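Local atomic coordinates of snaclec convulxin subunit alpha (Crotalus durissus, PDB entry 1UMR), a protein that activates platelets by binding the collagen receptor glycoprotein VI, as a snake venom lectin of the snaclec family. Residues Ser66-Leu72 and Cys104-Glu110; Lys77-Cys81 and Tyr93-Leu97; Glu21-Asp27 and Cys121-Phe127. All blocks are in the same frame, centred on the assembly; numbering follows the deposited sequence.

Contact 1. Residues Ser66-Leu72 and Cys104-Glu110; sequences SHVSIGL and CSLLKKE
Val68 and Leu107 face each other as a hydrogen-bonded pair of antiparallel strands in a sheet of the C-type lectin fold. Two bonds join them: Val68 N gives its hydrogen to Leu107 O at 2.8 Å, and Leu107 N gives its own to Val68 O at 2.7 Å. The pairs on either side, His67 with Lys108 and Ser69 with Leu106, are non-hydrogen-bonded. The pairing is extended at one end by Lys109 N, which donates to Ser66 O. Toward the other end Ile70 N reaches Ser105 O more loosely, at 3.2 Å and from above the carbonyl plane.

Ile70 can be followed outward from its backbone. Its CB carries two branches that part at once. CG1 lies between the backbone N and the carbonyl carbon (chi1 70°) and packs against Ser105 OG at 3.3 Å. CD1 continues past the same hydroxyl. CG2 turns the other way and meets Leu107 CD2 at 3.6 Å, the two side chains crossing at about a right angle. An aromatic side chain of a neighbouring subunit also packs on Ile70.

On the face that holds His67, Leu106 and Lys108, the imidazole lies beside the Lys108 chain, pointing the same way. Lys108 CG comes obliquely to the ring. Glu110 OE1 sits at the ring edge, 3.9 Å from His67 NE2, with the carboxylate plane turned 75° from the ring. Water 1 joins Ser69 OG to Ser105 O.

Leu72 pairs with a strand of a neighbouring subunit, and the sheet runs on across the interface. Within the chain, Leu72 O accepts the Ser105 hydroxyl: OG lies in the carbonyl plane, on a lone pair, at 3.0 Å.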
loop_
_atom_site.group_PDB
_atom_site.type_symbol
_atom_site.label_atom_id
_atom_site.label_comp_id
_atom_site.label_asym_id
_atom_site.label_seq_id
_atom_site.Cartn_x
_atom_site.Cartn_y
_atom_site.Cartn_z
ATOM N N SER A 66 -16.288 -19.113 -52.091
ATOM C CA SER A 66 -15.824 -17.951 -51.348
ATOM C C SER A 66 -15.760 -18.164 -49.802
ATOM O O SER A 66 -15.528 -17.236 -49.021
ATOM C CB SER A 66 -16.732 -16.775 -51.700
ATOM O OG SER A 66 -18.039 -17.136 -51.317
ATOM N N HIS A 67 -15.901 -19.397 -49.353
ATOM C CA HIS A 67 -15.726 -19.685 -47.939
ATOM C C HIS A 67 -14.692 -20.850 -47.802
ATOM O O HIS A 67 -14.703 -21.807 -48.609
ATOM C CB HIS A 67 -17.106 -20.120 -47.401
ATOM C CG HIS A 67 -18.068 -18.995 -47.247
ATOM N ND1 HIS A 67 -19.274 -19.137 -46.620
ATOM C CD2 HIS A 67 -17.984 -17.697 -47.624
ATOM C CE1 HIS A 67 -19.883 -17.966 -46.577
ATOM N NE2 HIS A 67 -19.123 -17.075 -47.195
ATOM N N VAL A 68 -13.800 -20.795 -46.810
ATOM C CA VAL A 68 -12.825 -21.912 -46.626
ATOM C C VAL A 68 -12.793 -22.353 -45.176
ATOM O O VAL A 68 -12.627 -21.532 -44.247
ATOM C CB VAL A 68 -11.394 -21.552 -47.131
ATOM C CG1 VAL A 68 -10.519 -22.801 -47.259
ATOM C CG2 VAL A 68 -11.479 -20.993 -48.515
ATOM N N SER A 69 -12.992 -23.634 -44.963
ATOM C CA SER A 69 -12.932 -24.156 -43.571
ATOM C C SER A 69 -11.493 -23.986 -42.957
ATOM O O SER A 69 -10.504 -24.230 -43.633
ATOM C CB SER A 69 -13.327 -25.627 -43.545
ATOM O OG SER A 69 -14.742 -25.837 -43.461
ATOM N N ILE A 70 -11.380 -23.577 -41.694
ATOM C CA ILE A 70 -10.137 -23.772 -40.948
ATOM C C ILE A 70 -10.431 -24.648 -39.654
ATOM O O ILE A 70 -11.571 -25.134 -39.416
ATOM C CB ILE A 70 -9.534 -22.526 -40.615
ATOM C CG1 ILE A 70 -10.419 -21.888 -39.562
ATOM C CG2 ILE A 70 -9.381 -21.650 -41.893
ATOM C CD1 ILE A 70 -10.138 -20.511 -39.248
ATOM N N GLY A 71 -9.395 -24.931 -38.877
ATOM C CA GLY A 71 -9.383 -26.095 -37.987
ATOM C C GLY A 71 -9.868 -25.736 -36.572
ATOM O O GLY A 71 -9.625 -26.489 -35.608
ATOM N N LEU A 72 -10.577 -24.614 -36.405
ATOM C CA LEU A 72 -11.015 -24.273 -35.041
ATOM C C LEU A 72 -12.389 -24.752 -34.797
ATOM O O LEU A 72 -13.372 -24.480 -35.587
ATOM C CB LEU A 72 -10.982 -22.775 -34.833
ATOM C CG LEU A 72 -9.890 -22.103 -34.061
ATOM C CD1 LEU A 72 -10.231 -20.535 -34.001
ATOM C CD2 LEU A 72 -9.630 -22.652 -32.604
ATOM N N CYS A 104 -18.192 -24.644 -35.834
ATOM C CA CYS A 104 -17.012 -24.634 -36.684
ATOM C C CYS A 104 -16.525 -23.227 -37.067
ATOM O O CYS A 104 -16.989 -22.175 -36.513
ATOM C CB CYS A 104 -17.287 -25.536 -37.892
ATOM S SG CYS A 104 -17.196 -27.139 -37.196
ATOM N N SER A 105 -15.557 -23.158 -37.992
ATOM C CA SER A 105 -15.049 -21.833 -38.405
ATOM C C SER A 105 -14.493 -21.792 -39.804
ATOM O O SER A 105 -14.246 -22.819 -40.436
ATOM C CB SER A 105 -14.025 -21.308 -37.449
ATOM O OG SER A 105 -13.006 -22.263 -37.504
ATOM N N LEU A 106 -14.386 -20.568 -40.323
ATOM C CA LEU A 106 -14.160 -20.396 -41.725
ATOM C C LEU A 106 -13.494 -19.056 -42.088
ATOM O O LEU A 106 -13.380 -18.153 -41.232
ATOM C CB LEU A 106 -15.485 -20.644 -42.449
ATOM C CG LEU A 106 -16.553 -19.668 -42.955
ATOM C CD1 LEU A 106 -17.856 -20.379 -42.937
ATOM C CD2 LEU A 106 -16.659 -18.397 -42.253
ATOM N N LEU A 107 -12.928 -18.976 -43.307
ATOM C CA LEU A 107 -12.490 -17.671 -43.845
ATOM C C LEU A 107 -13.442 -17.298 -45.019
ATOM O O LEU A 107 -13.935 -18.183 -45.733
ATOM C CB LEU A 107 -11.090 -17.849 -44.424
ATOM C CG LEU A 107 -9.738 -17.666 -43.650
ATOM C CD1 LEU A 107 -9.788 -17.337 -42.189
ATOM C CD2 LEU A 107 -8.710 -18.780 -43.981
ATOM N N LYS A 108 -13.639 -16.012 -45.256
ATOM C CA LYS A 108 -14.505 -15.471 -46.311
ATOM C C LYS A 108 -13.735 -14.747 -47.394
ATOM O O LYS A 108 -12.957 -13.869 -47.070
ATOM C CB LYS A 108 -15.373 -14.351 -45.653
ATOM C CG LYS A 108 -16.691 -14.798 -45.246
ATOM C CD LYS A 108 -17.259 -13.930 -44.208
ATOM C CE LYS A 108 -18.539 -14.617 -43.695
ATOM N NZ LYS A 108 -19.669 -13.633 -43.446
ATOM N N LYS A 109 -14.033 -14.997 -48.664
ATOM C CA LYS A 109 -13.479 -14.126 -49.741
ATOM C C LYS A 109 -13.797 -12.658 -49.483
ATOM O O LYS A 109 -12.979 -11.775 -49.741
ATOM C CB LYS A 109 -14.034 -14.462 -51.127
ATOM C CG LYS A 109 -13.193 -13.758 -52.295
ATOM C CD LYS A 109 -13.577 -14.231 -53.812
ATOM C CE LYS A 109 -15.077 -14.035 -54.239
ATOM N NZ LYS A 109 -15.332 -13.489 -55.649
ATOM N N GLU A 110 -14.978 -12.355 -48.985
ATOM C CA GLU A 110 -15.343 -10.930 -48.991
ATOM C C GLU A 110 -14.562 -10.127 -47.944
ATOM O O GLU A 110 -14.684 -8.937 -47.821
ATOM C CB GLU A 110 -16.861 -10.733 -49.004
ATOM C CG GLU A 110 -17.599 -11.761 -48.206
ATOM C CD GLU A 110 -17.916 -12.989 -48.995
ATOM O OE1 GLU A 110 -17.295 -14.053 -48.744
ATOM O OE2 GLU A 110 -18.837 -12.904 -49.813
HETATM O O HOH W 1 -16.122 -24.778 -41.371
#

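Contact 2. Residues Lys77-Cys81 and Tyr93-Leu97; sequences KEKQC and YDNLL
Lys79 and Gln80 meet Asp94 and Leu96 in a loop-to-loop contact held by side chains. It lies in the long excursion between strands 67-74 and 104-108; the centre of the contact is about 22 Å from the centre of the chain.

Lys79 CB lies near Asp94 OD2, and CD passes Leu96 O at 3.5 Å. The lysine chain is extended until a bend at chi4 (145°). There NZ donates to the backbone carbonyl Asp94 O at 3.0 Å, tilted 21° from the carbonyl plane. The carboxylate is farther from the ammonium, with OD1 5.2 Å from Lys79 NZ.

Asp94 OD1 accepts from Leu96 N of its own loop at 2.9 Å, an Asx turn. OD2 takes a weak bond from Gln80 NE2 at 3.5 Å. The stronger partner of this amide is Ser82 N, which donates to Gln80 OE1. Apolar packing adds to this: Leu96 CD2 lies 3.7 Å from Gln80 CB.

Cys81 forms a disulfide with the beta subunit, and Asn95 and Leu97 make backbone hydrogen bonds to a neighbouring subunit. This projecting loop is consistent with the loop exchange by which snaclec subunits pair. The Asx turn sets the shape of one loop, while the lysine ties loop 77-81 to the main chain of that turn, at Asp94 O; the nearby ammonium would probably also stabilise the carboxylate.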
loop_
_atom_site.group_PDB
_atom_site.type_symbol
_atom_site.label_atom_id
_atom_site.label_comp_id
_atom_site.label_asym_id
_atom_site.label_seq_id
_atom_site.Cartn_x
_atom_site.Cartn_y
_atom_site.Cartn_z
ATOM N N LYS A 77 -19.989 -29.826 -25.392
ATOM C CA LYS A 77 -20.929 -30.825 -25.842
ATOM C C LYS A 77 -22.356 -30.250 -25.900
ATOM O O LYS A 77 -23.091 -30.657 -26.743
ATOM C CB LYS A 77 -20.801 -32.002 -24.928
ATOM C CG LYS A 77 -19.403 -32.642 -25.043
ATOM C CD LYS A 77 -19.228 -33.827 -24.098
ATOM C CE LYS A 77 -18.017 -34.674 -24.447
ATOM N NZ LYS A 77 -17.890 -35.689 -23.382
ATOM N N GLU A 78 -22.681 -29.260 -25.046
ATOM C CA GLU A 78 -23.931 -28.516 -25.032
ATOM C C GLU A 78 -24.087 -27.799 -26.383
ATOM O O GLU A 78 -23.112 -27.524 -27.037
ATOM C CB GLU A 78 -23.909 -27.428 -23.907
ATOM C CG GLU A 78 -23.275 -27.826 -22.563
ATOM C CD GLU A 78 -21.759 -27.520 -22.526
ATOM O OE1 GLU A 78 -21.002 -28.462 -22.780
ATOM O OE2 GLU A 78 -21.293 -26.348 -22.265
ATOM N N LYS A 79 -25.323 -27.432 -26.714
ATOM C CA LYS A 79 -25.751 -26.752 -27.938
ATOM C C LYS A 79 -25.146 -25.436 -28.164
ATOM O O LYS A 79 -24.802 -25.107 -29.296
ATOM C CB LYS A 79 -27.293 -26.591 -27.990
ATOM C CG LYS A 79 -28.090 -27.874 -28.408
ATOM C CD LYS A 79 -29.597 -27.759 -28.309
ATOM C CE LYS A 79 -30.185 -29.070 -28.788
ATOM N NZ LYS A 79 -31.380 -29.378 -28.022
ATOM N N GLN A 80 -24.986 -24.670 -27.102
ATOM C CA GLN A 80 -24.336 -23.381 -27.218
ATOM C C GLN A 80 -23.677 -23.288 -25.870
ATOM O O GLN A 80 -23.812 -24.249 -25.121
ATOM C CB GLN A 80 -25.339 -22.248 -27.526
ATOM C CG GLN A 80 -26.506 -21.914 -26.520
ATOM C CD GLN A 80 -26.010 -21.542 -25.158
ATOM O OE1 GLN A 80 -25.234 -20.617 -25.024
ATOM N NE2 GLN A 80 -26.341 -22.356 -24.158
ATOM N N CYS A 81 -22.967 -22.195 -25.540
ATOM C CA CYS A 81 -21.929 -22.290 -24.510
ATOM C C CYS A 81 -22.188 -21.366 -23.363
ATOM O O CYS A 81 -21.369 -21.315 -22.430
ATOM C CB CYS A 81 -20.511 -21.942 -25.038
ATOM S SG CYS A 81 -19.972 -23.068 -26.286
ATOM N N TYR A 93 -31.753 -26.846 -19.782
ATOM C CA TYR A 93 -32.712 -27.140 -20.753
ATOM C C TYR A 93 -32.358 -26.183 -21.959
ATOM O O TYR A 93 -32.027 -25.030 -21.755
ATOM C CB TYR A 93 -34.098 -26.728 -20.190
ATOM C CG TYR A 93 -35.240 -26.860 -21.172
ATOM C CD1 TYR A 93 -35.564 -25.814 -22.031
ATOM C CD2 TYR A 93 -35.997 -28.042 -21.249
ATOM C CE1 TYR A 93 -36.608 -25.954 -23.014
ATOM C CE2 TYR A 93 -37.083 -28.199 -22.184
ATOM C CZ TYR A 93 -37.366 -27.171 -23.042
ATOM O OH TYR A 93 -38.375 -27.372 -23.946
ATOM N N ASP A 94 -32.575 -26.573 -23.208
ATOM C CA ASP A 94 -32.012 -25.777 -24.300
ATOM C C ASP A 94 -32.566 -26.208 -25.648
ATOM O O ASP A 94 -32.353 -27.358 -26.058
ATOM C CB ASP A 94 -30.466 -25.980 -24.373
ATOM C CG ASP A 94 -29.828 -25.044 -25.364
ATOM O OD1 ASP A 94 -30.523 -24.506 -26.277
ATOM O OD2 ASP A 94 -28.628 -24.722 -25.234
ATOM N N ASN A 95 -33.227 -25.280 -26.344
ATOM C CA ASN A 95 -34.085 -25.641 -27.471
ATOM C C ASN A 95 -33.573 -24.905 -28.664
ATOM O O ASN A 95 -34.382 -24.590 -29.586
ATOM C CB ASN A 95 -35.487 -25.067 -27.289
ATOM C CG ASN A 95 -36.483 -26.065 -26.773
ATOM O OD1 ASN A 95 -36.106 -27.119 -26.251
ATOM N ND2 ASN A 95 -37.787 -25.672 -26.769
ATOM N N LEU A 96 -32.306 -24.501 -28.602
ATOM C CA LEU A 96 -31.634 -23.858 -29.761
ATOM C C LEU A 96 -31.624 -24.842 -30.967
ATOM O O LEU A 96 -31.277 -26.011 -30.797
ATOM C CB LEU A 96 -30.182 -23.534 -29.458
ATOM C CG LEU A 96 -29.428 -22.793 -30.553
ATOM C CD1 LEU A 96 -30.100 -21.444 -30.730
ATOM C CD2 LEU A 96 -27.904 -22.595 -30.119
ATOM N N LEU A 97 -32.030 -24.339 -32.141
ATOM C CA LEU A 97 -32.186 -25.096 -33.412
ATOM C C LEU A 97 -30.852 -25.479 -34.011
ATOM O O LEU A 97 -29.879 -24.659 -34.015
ATOM C CB LEU A 97 -32.927 -24.186 -34.418
ATOM C CG LEU A 97 -34.470 -24.041 -34.412
ATOM C CD1 LEU A 97 -34.985 -22.972 -35.368
ATOM C CD2 LEU A 97 -35.241 -25.411 -34.571
#

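Contact 3. Residues Glu21-Asp27 and Cys121-Phe127; sequences EEMNWED and CIGKIPF
Met23 SD comes obliquely to the Phe127 ring. SD is 4.7 Å from the ring centroid and 56° off the normal, a Met-aromatic contact. Its nearest ring atom is CE1, at 3.7 Å from Met23 SD. Met23 CG lies beside the backbone N, anti to the carbonyl carbon (chi1 -89°), and the chain extends beyond it, which carries SD to the ring. Ile125 O lies at the ring edge, in plane. Trp25 has Glu26 CB in plane at its indole edge, while Cys121 SG approaches obliquely, 5.5 Å from the centroid of the five-membered ring.

The backbones pair at Met23 and Ile125. Met23 N donates to Ile125 O, and Ile125 N donates to Met23 O at 2.8 Å. Trp25 N makes a weak bond to Cys121 O. That carbonyl also accepts from water 3, which in turn accepts from Glu26 N.

Lys124 runs beside Asn24, pointing the same way. Lys124 NZ is 4.5 Å from Asp27 OD2, too far for a direct salt bridge. Water 2 connects the two, donating to the carboxylate and accepting from Lys124 NZ and from Asn24 N.

The Met23-Ile125 bridge, followed by the Asn24 N-cap, ties the start of helix 25-35 to strand 125-131, as in the C-type lectin fold.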
loop_
_atom_site.group_PDB
_atom_site.type_symbol
_atom_site.label_atom_id
_atom_site.label_comp_id
_atom_site.label_asym_id
_atom_site.label_seq_id
_atom_site.Cartn_x
_atom_site.Cartn_y
_atom_site.Cartn_z
ATOM N N GLU A 21 -12.944 -28.515 -53.136
ATOM C CA GLU A 21 -13.883 -29.636 -53.082
ATOM C C GLU A 21 -14.766 -29.277 -51.895
ATOM O O GLU A 21 -14.265 -28.738 -50.886
ATOM C CB GLU A 21 -13.199 -30.918 -52.623
ATOM C CG GLU A 21 -13.292 -32.119 -53.528
ATOM C CD GLU A 21 -11.886 -32.456 -53.985
ATOM O OE1 GLU A 21 -11.540 -31.917 -55.068
ATOM O OE2 GLU A 21 -11.116 -33.187 -53.242
ATOM N N GLU A 22 -16.051 -29.593 -51.975
ATOM C CA GLU A 22 -16.979 -29.083 -50.984
ATOM C C GLU A 22 -17.250 -30.152 -49.910
ATOM O O GLU A 22 -17.694 -31.239 -50.241
ATOM C CB GLU A 22 -18.265 -28.781 -51.692
ATOM C CG GLU A 22 -18.281 -27.396 -52.259
ATOM C CD GLU A 22 -19.446 -27.164 -53.223
ATOM O OE1 GLU A 22 -19.777 -25.965 -53.393
ATOM O OE2 GLU A 22 -20.002 -28.142 -53.809
ATOM N N MET A 23 -17.008 -29.842 -48.633
ATOM C CA MET A 23 -17.004 -30.881 -47.645
ATOM C C MET A 23 -17.382 -30.262 -46.353
ATOM O O MET A 23 -17.249 -29.082 -46.204
ATOM C CB MET A 23 -15.631 -31.496 -47.509
ATOM C CG MET A 23 -15.384 -32.691 -48.491
ATOM S SD MET A 23 -13.835 -33.469 -48.112
ATOM C CE MET A 23 -13.356 -34.336 -49.622
ATOM N N ASN A 24 -17.954 -31.028 -45.443
ATOM C CA ASN A 24 -18.215 -30.399 -44.178
ATOM C C ASN A 24 -16.973 -30.555 -43.362
ATOM O O ASN A 24 -15.978 -31.296 -43.706
ATOM C CB ASN A 24 -19.456 -31.031 -43.457
ATOM C CG ASN A 24 -19.285 -32.505 -43.192
ATOM O OD1 ASN A 24 -20.264 -33.259 -43.061
ATOM N ND2 ASN A 24 -18.034 -32.922 -43.043
ATOM N N TRP A 25 -17.055 -29.888 -42.247
ATOM C CA TRP A 25 -15.889 -29.697 -41.432
ATOM C C TRP A 25 -15.259 -31.033 -41.013
ATOM O O TRP A 25 -14.058 -31.269 -41.138
ATOM C CB TRP A 25 -16.219 -28.776 -40.256
ATOM C CG TRP A 25 -15.046 -28.314 -39.500
ATOM C CD1 TRP A 25 -14.459 -27.046 -39.490
ATOM C CD2 TRP A 25 -14.325 -29.099 -38.561
ATOM N NE1 TRP A 25 -13.428 -27.008 -38.551
ATOM C CE2 TRP A 25 -13.329 -28.261 -37.969
ATOM C CE3 TRP A 25 -14.474 -30.417 -38.081
ATOM C CZ2 TRP A 25 -12.469 -28.729 -36.968
ATOM C CZ3 TRP A 25 -13.598 -30.894 -37.097
ATOM C CH2 TRP A 25 -12.621 -30.043 -36.515
ATOM N N GLU A 26 -16.042 -31.955 -40.562
ATOM C CA GLU A 26 -15.307 -33.101 -40.145
ATOM C C GLU A 26 -14.862 -33.967 -41.334
ATOM O O GLU A 26 -13.895 -34.749 -41.234
ATOM C CB GLU A 26 -16.015 -33.838 -39.002
ATOM C CG GLU A 26 -16.834 -34.997 -39.479
ATOM C CD GLU A 26 -18.164 -35.246 -38.737
ATOM O OE1 GLU A 26 -19.038 -35.818 -39.441
ATOM O OE2 GLU A 26 -18.336 -34.888 -37.512
ATOM N N ASP A 27 -15.517 -33.857 -42.474
ATOM C CA ASP A 27 -15.060 -34.703 -43.577
ATOM C C ASP A 27 -13.761 -34.126 -44.081
ATOM O O ASP A 27 -12.875 -34.853 -44.477
ATOM C CB ASP A 27 -16.083 -34.751 -44.722
ATOM C CG ASP A 27 -17.271 -35.691 -44.407
ATOM O OD1 ASP A 27 -17.151 -36.560 -43.522
ATOM O OD2 ASP A 27 -18.356 -35.618 -45.018
ATOM N N CYS A 121 -21.095 -26.485 -38.574
ATOM C CA CYS A 121 -20.260 -27.604 -38.979
ATOM C C CYS A 121 -20.852 -28.396 -40.159
ATOM O O CYS A 121 -20.111 -29.162 -40.831
ATOM C CB CYS A 121 -19.985 -28.532 -37.805
ATOM S SG CYS A 121 -19.082 -27.596 -36.574
ATOM N N ILE A 122 -22.157 -28.243 -40.439
ATOM C CA ILE A 122 -22.686 -29.036 -41.584
ATOM C C ILE A 122 -22.592 -28.402 -42.968
ATOM O O ILE A 122 -22.828 -29.048 -43.933
ATOM C CB ILE A 122 -24.041 -29.744 -41.293
ATOM C CG1 ILE A 122 -25.125 -28.778 -40.848
ATOM C CG2 ILE A 122 -23.841 -30.915 -40.273
ATOM C CD1 ILE A 122 -26.495 -29.153 -41.413
ATOM N N GLY A 123 -22.127 -27.166 -43.094
ATOM C CA GLY A 123 -21.943 -26.639 -44.441
ATOM C C GLY A 123 -20.857 -27.373 -45.238
ATOM O O GLY A 123 -19.844 -27.797 -44.684
ATOM N N LYS A 124 -21.050 -27.492 -46.544
ATOM C CA LYS A 124 -20.084 -28.140 -47.444
ATOM C C LYS A 124 -19.212 -27.125 -48.248
ATOM O O LYS A 124 -19.664 -26.517 -49.217
ATOM C CB LYS A 124 -20.766 -29.224 -48.315
ATOM C CG LYS A 124 -21.566 -30.267 -47.446
ATOM C CD LYS A 124 -22.509 -31.248 -48.261
ATOM C CE LYS A 124 -22.083 -32.759 -48.188
ATOM N NZ LYS A 124 -21.856 -33.464 -46.800
ATOM N N ILE A 125 -17.972 -26.893 -47.787
ATOM C CA ILE A 125 -17.157 -25.914 -48.455
ATOM C C ILE A 125 -15.709 -26.432 -48.711
ATOM O O ILE A 125 -15.312 -27.508 -48.219
ATOM C CB ILE A 125 -17.142 -24.590 -47.714
ATOM C CG1 ILE A 125 -16.831 -24.823 -46.225
ATOM C CG2 ILE A 125 -18.489 -23.856 -47.832
ATOM C CD1 ILE A 125 -16.535 -23.542 -45.473
ATOM N N PRO A 126 -14.966 -25.687 -49.554
ATOM C CA PRO A 126 -13.545 -25.951 -49.732
ATOM C C PRO A 126 -12.880 -25.716 -48.372
ATOM O O PRO A 126 -13.542 -25.211 -47.438
ATOM C CB PRO A 126 -13.090 -24.956 -50.826
ATOM C CG PRO A 126 -14.206 -23.940 -50.939
ATOM C CD PRO A 126 -15.439 -24.557 -50.376
ATOM N N PHE A 127 -11.605 -26.108 -48.268
ATOM C CA PHE A 127 -10.916 -26.112 -47.011
ATOM C C PHE A 127 -9.429 -26.122 -47.281
ATOM O O PHE A 127 -9.003 -26.495 -48.432
ATOM C CB PHE A 127 -11.341 -27.344 -46.256
ATOM C CG PHE A 127 -11.110 -28.585 -46.988
ATOM C CD1 PHE A 127 -12.067 -29.081 -47.822
ATOM C CD2 PHE A 127 -9.931 -29.305 -46.834
ATOM C CE1 PHE A 127 -11.891 -30.297 -48.516
ATOM C CE2 PHE A 127 -9.784 -30.525 -47.505
ATOM C CZ PHE A 127 -10.806 -31.007 -48.374
HETATM O O HOH W 2 -18.856 -33.572 -46.367
HETATM O O HOH W 3 -19.000 -31.444 -39.894
#

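Contacts 1 and 3 lie in the body of the domain, their centres 10 Å apart. Contact 2 lies far out on the long loop, its centre about 22 to 23 Å from theirs, and does not touch them. Contact 1 is the most buried and joins strands within one sheet. Contact 3 is partly buried and brings a helix start to a strand of the other sheet. The Cys104-Cys121 disulfide ties the two together, and Trp25 NE1 probably bonds to Ile70 O. Main-chain pairing holds both, whereas contact 2 relies on side chains. Contacts 1 and 2 border a neighbouring subunit more extensively than contact 3, where Trp25 touches one: the first through sheet continuation, the second through a disulfide.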